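Local atomic coordinates of protein adenylyltransferase VopS (Vibrio parahaemolyticus, PDB entry 3LET), a protein that transfers AMP from ATP to a threonine of the host Rho GTPases RhoA, Rac and Cdc42, blocking their effector binding and so actin assembly. Residues H26-F31 with E60-L64. Residues are numbered along the deposited sequence; the frame is centred on the assembly and turned at random.
Sequences HGQMLF and ELSQL
His26-Phe31, lying on helix 23-30, runs roughly antiparallel to Glu60-Leu64 of helix 58-75: the short axes come within 11.4 Å at 151°, and the backbones draw nearest where Gly27 CA sits 7.2 Å from Leu64 CA. Leu64 points its side chain at the other helix, and its two methyls work in different places. Leu64 CD1 lies over one face of the His26 imidazole, shifted toward the rim and 3.6 Å from His26 CG, a CH-pi contact. Leu64 CD2 turns the other way, to Leu30 CD2 and to Phe31 CZ, which it meets at 3.8 Å.

The polar link is at the imidazole edge. With CG anti to the backbone N (chi1 -173°), His26 swings its ring across to the other helix, and NE2 donates to Glu60 OE2 at 2.7 Å. The glutamate, extended throughout, accepts with its anti lone pair; the oxygen stands somewhat out of the ring plane, and the carboxylate is turned 43° from the imidazole. The same OE2 forms a salt bridge with Arg17 of helix 14-18, so this buried charge is shared between two partners, which would probably favour the ionised carboxylate.

Leu30 pushes its methyls against this carboxylate, and its CD2 also touches Leu61 CD2 at 3.8 Å. Leu61 CD2 in turn abuts the edge of the Phe31 ring, close to its plane, 3.8 Å from Phe31 CE1. Phe31 and Leu61 both lie against Leu49, a residue assigned to ATP binding by similarity. Leucine and phenylalanine packing around one buried His-carboxylate hydrogen bond thus joins two roughly antiparallel helices in the all-helical N-terminal region of VopS, far out from the centre of the chain.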
ATOM      1  N   HIS A  26      12.083  27.852   3.815  1.00 24.02           N
ATOM      2  CA  HIS A  26      11.226  28.458   2.783  1.00 25.76           C
ATOM      3  C   HIS A  26      10.391  29.624   3.338  1.00 29.41           C
ATOM      4  O   HIS A  26      10.359  30.713   2.764  1.00 28.65           O
ATOM      5  CB  HIS A  26      10.299  27.388   2.187  1.00 19.15           C
ATOM      6  CG  HIS A  26       9.493  27.858   1.017  1.00 21.34           C
ATOM      7  ND1 HIS A  26       8.998  26.992   0.065  1.00 24.97           N
ATOM      8  CD2 HIS A  26       9.092  29.096   0.641  1.00 24.40           C
ATOM      9  CE1 HIS A  26       8.324  27.674  -0.846  1.00 22.85           C
ATOM     10  NE2 HIS A  26       8.369  28.955  -0.521  1.00 24.28           N
ATOM     11  N   GLY A  27       9.696  29.389   4.446  1.00 24.24           N
ATOM     12  CA  GLY A  27       8.926  30.425   5.103  1.00 20.49           C
ATOM     13  C   GLY A  27       9.826  31.562   5.563  1.00 30.73           C
ATOM     14  O   GLY A  27       9.504  32.731   5.354  1.00 26.82           O
ATOM     15  N   GLN A  28      10.950  31.230   6.191  1.00 26.94           N
ATOM     16  CA  GLN A  28      11.890  32.254   6.646  1.00 29.83           C
ATOM     17  C   GLN A  28      12.226  33.185   5.500  1.00 35.77           C
ATOM     18  O   GLN A  28      12.298  34.405   5.681  1.00 37.21           O
ATOM     19  CB  GLN A  28      13.186  31.621   7.157  1.00 29.07           C
ATOM     20  CG  GLN A  28      13.111  30.997   8.546  1.00 26.99           C
ATOM     21  CD  GLN A  28      14.418  30.326   8.900  1.00 33.93           C
ATOM     22  OE1 GLN A  28      15.268  30.125   8.036  1.00 43.17           O
ATOM     23  NE2 GLN A  28      14.593  29.984  10.156  1.00 34.13           N
ATOM     24  N   MET A  29      12.440  32.610   4.321  1.00 31.69           N
ATOM     25  CA  MET A  29      12.826  33.395   3.155  1.00 34.17           C
ATOM     26  C   MET A  29      11.654  34.207   2.601  1.00 41.16           C
ATOM     27  O   MET A  29      11.804  35.387   2.301  1.00 46.19           O
ATOM     28  CB  MET A  29      13.394  32.484   2.062  1.00 34.99           C
ATOM     29  CG  MET A  29      14.726  31.844   2.430  1.00 31.81           C
ATOM     30  SD  MET A  29      15.419  30.794   1.137  1.00 49.90           S
ATOM     31  CE  MET A  29      15.767  31.994  -0.146  1.00 88.73           C
ATOM     32  N   LEU A  30      10.486  33.584   2.476  1.00 28.14           N
ATOM     33  CA  LEU A  30       9.328  34.239   1.856  1.00 25.99           C
ATOM     34  C   LEU A  30       8.745  35.303   2.770  1.00 32.82           C
ATOM     35  O   LEU A  30       8.317  36.359   2.311  1.00 36.65           O
ATOM     36  CB  LEU A  30       8.240  33.215   1.510  1.00 22.52           C
ATOM     37  CG  LEU A  30       6.984  33.766   0.811  1.00 28.10           C
ATOM     38  CD1 LEU A  30       7.332  34.518  -0.497  1.00 30.81           C
ATOM     39  CD2 LEU A  30       5.995  32.649   0.538  1.00 23.29           C
ATOM     40  N   PHE A  31       8.738  35.024   4.063  1.00 33.81           N
ATOM     41  CA  PHE A  31       8.117  35.905   5.032  1.00 45.17           C
ATOM     42  C   PHE A  31       9.145  36.862   5.644  1.00 50.67           C
ATOM     43  O   PHE A  31       8.805  37.719   6.462  1.00 47.87           O
ATOM     44  CB  PHE A  31       7.437  35.078   6.118  1.00 32.42           C
ATOM     45  CG  PHE A  31       6.307  34.215   5.609  1.00 25.38           C
ATOM     46  CD1 PHE A  31       5.689  34.492   4.388  1.00 25.07           C
ATOM     47  CD2 PHE A  31       5.823  33.173   6.371  1.00 26.54           C
ATOM     48  CE1 PHE A  31       4.624  33.709   3.922  1.00 19.26           C
ATOM     49  CE2 PHE A  31       4.764  32.371   5.915  1.00 27.19           C
ATOM     50  CZ  PHE A  31       4.152  32.650   4.689  1.00 23.37           C
ATOM     51  N   GLU A  60       2.695  30.094  -4.826  1.00 20.51           N
ATOM     52  CA  GLU A  60       3.733  29.719  -3.885  1.00 15.04           C
ATOM     53  C   GLU A  60       3.172  29.464  -2.486  1.00 15.91           C
ATOM     54  O   GLU A  60       3.585  28.526  -1.792  1.00 16.91           O
ATOM     55  CB  GLU A  60       4.819  30.788  -3.812  1.00 23.60           C
ATOM     56  CG  GLU A  60       6.000  30.327  -2.997  1.00 28.70           C
ATOM     57  CD  GLU A  60       7.130  31.323  -2.954  1.00 38.90           C
ATOM     58  OE1 GLU A  60       7.095  32.328  -3.707  1.00 35.39           O
ATOM     59  OE2 GLU A  60       8.060  31.085  -2.157  1.00 28.38           O
ATOM     60  N   LEU A  61       2.207  30.265  -2.067  1.00 16.15           N
ATOM     61  CA  LEU A  61       1.656  30.076  -0.733  1.00 21.90           C
ATOM     62  C   LEU A  61       0.958  28.726  -0.610  1.00 16.00           C
ATOM     63  O   LEU A  61       0.987  28.108   0.443  1.00 20.00           O
ATOM     64  CB  LEU A  61       0.687  31.202  -0.396  1.00 15.61           C
ATOM     65  CG  LEU A  61       1.408  32.535  -0.152  1.00 16.69           C
ATOM     66  CD1 LEU A  61       0.378  33.666  -0.085  1.00 18.83           C
ATOM     67  CD2 LEU A  61       2.255  32.547   1.138  1.00 17.04           C
ATOM     68  N   SER A  62       0.322  28.284  -1.686  1.00 18.15           N
ATOM     69  CA  SER A  62      -0.285  26.963  -1.681  1.00 22.93           C
ATOM     70  C   SER A  62       0.788  25.874  -1.496  1.00 22.44           C
ATOM     71  O   SER A  62       0.595  24.929  -0.741  1.00 21.97           O
ATOM     72  CB  SER A  62      -1.053  26.723  -2.982  1.00 36.29           C
ATOM     73  OG  SER A  62      -1.652  25.439  -2.967  1.00 41.81           O
ATOM     74  N   GLN A  63       1.909  26.001  -2.200  1.00 20.07           N
ATOM     75  CA  GLN A  63       3.016  25.040  -2.067  1.00 18.57           C
ATOM     76  C   GLN A  63       3.549  25.021  -0.639  1.00 19.70           C
ATOM     77  O   GLN A  63       3.754  23.955  -0.046  1.00 17.73           O
ATOM     78  CB  GLN A  63       4.167  25.401  -3.007  1.00 22.74           C
ATOM     79  CG  GLN A  63       3.832  25.254  -4.499  1.00 35.58           C
ATOM     80  CD  GLN A  63       4.909  25.856  -5.402  1.00 41.15           C
ATOM     81  OE1 GLN A  63       5.474  26.903  -5.096  1.00 35.63           O
ATOM     82  NE2 GLN A  63       5.201  25.186  -6.510  1.00 40.88           N
ATOM     83  N   LEU A  64       3.795  26.204  -0.107  1.00 17.00           N
ATOM     84  CA  LEU A  64       4.379  26.343   1.214  1.00 20.11           C
ATOM     85  C   LEU A  64       3.425  25.828   2.286  1.00 18.08           C
ATOM     86  O   LEU A  64       3.860  25.145   3.200  1.00 13.18           O
ATOM     87  CB  LEU A  64       4.735  27.800   1.481  1.00 19.64           C
ATOM     88  CG  LEU A  64       5.333  28.094   2.858  1.00 19.47           C
ATOM     89  CD1 LEU A  64       6.622  27.282   3.125  1.00 14.90           C
ATOM     90  CD2 LEU A  64       5.600  29.604   3.032  1.00 20.59           C
TER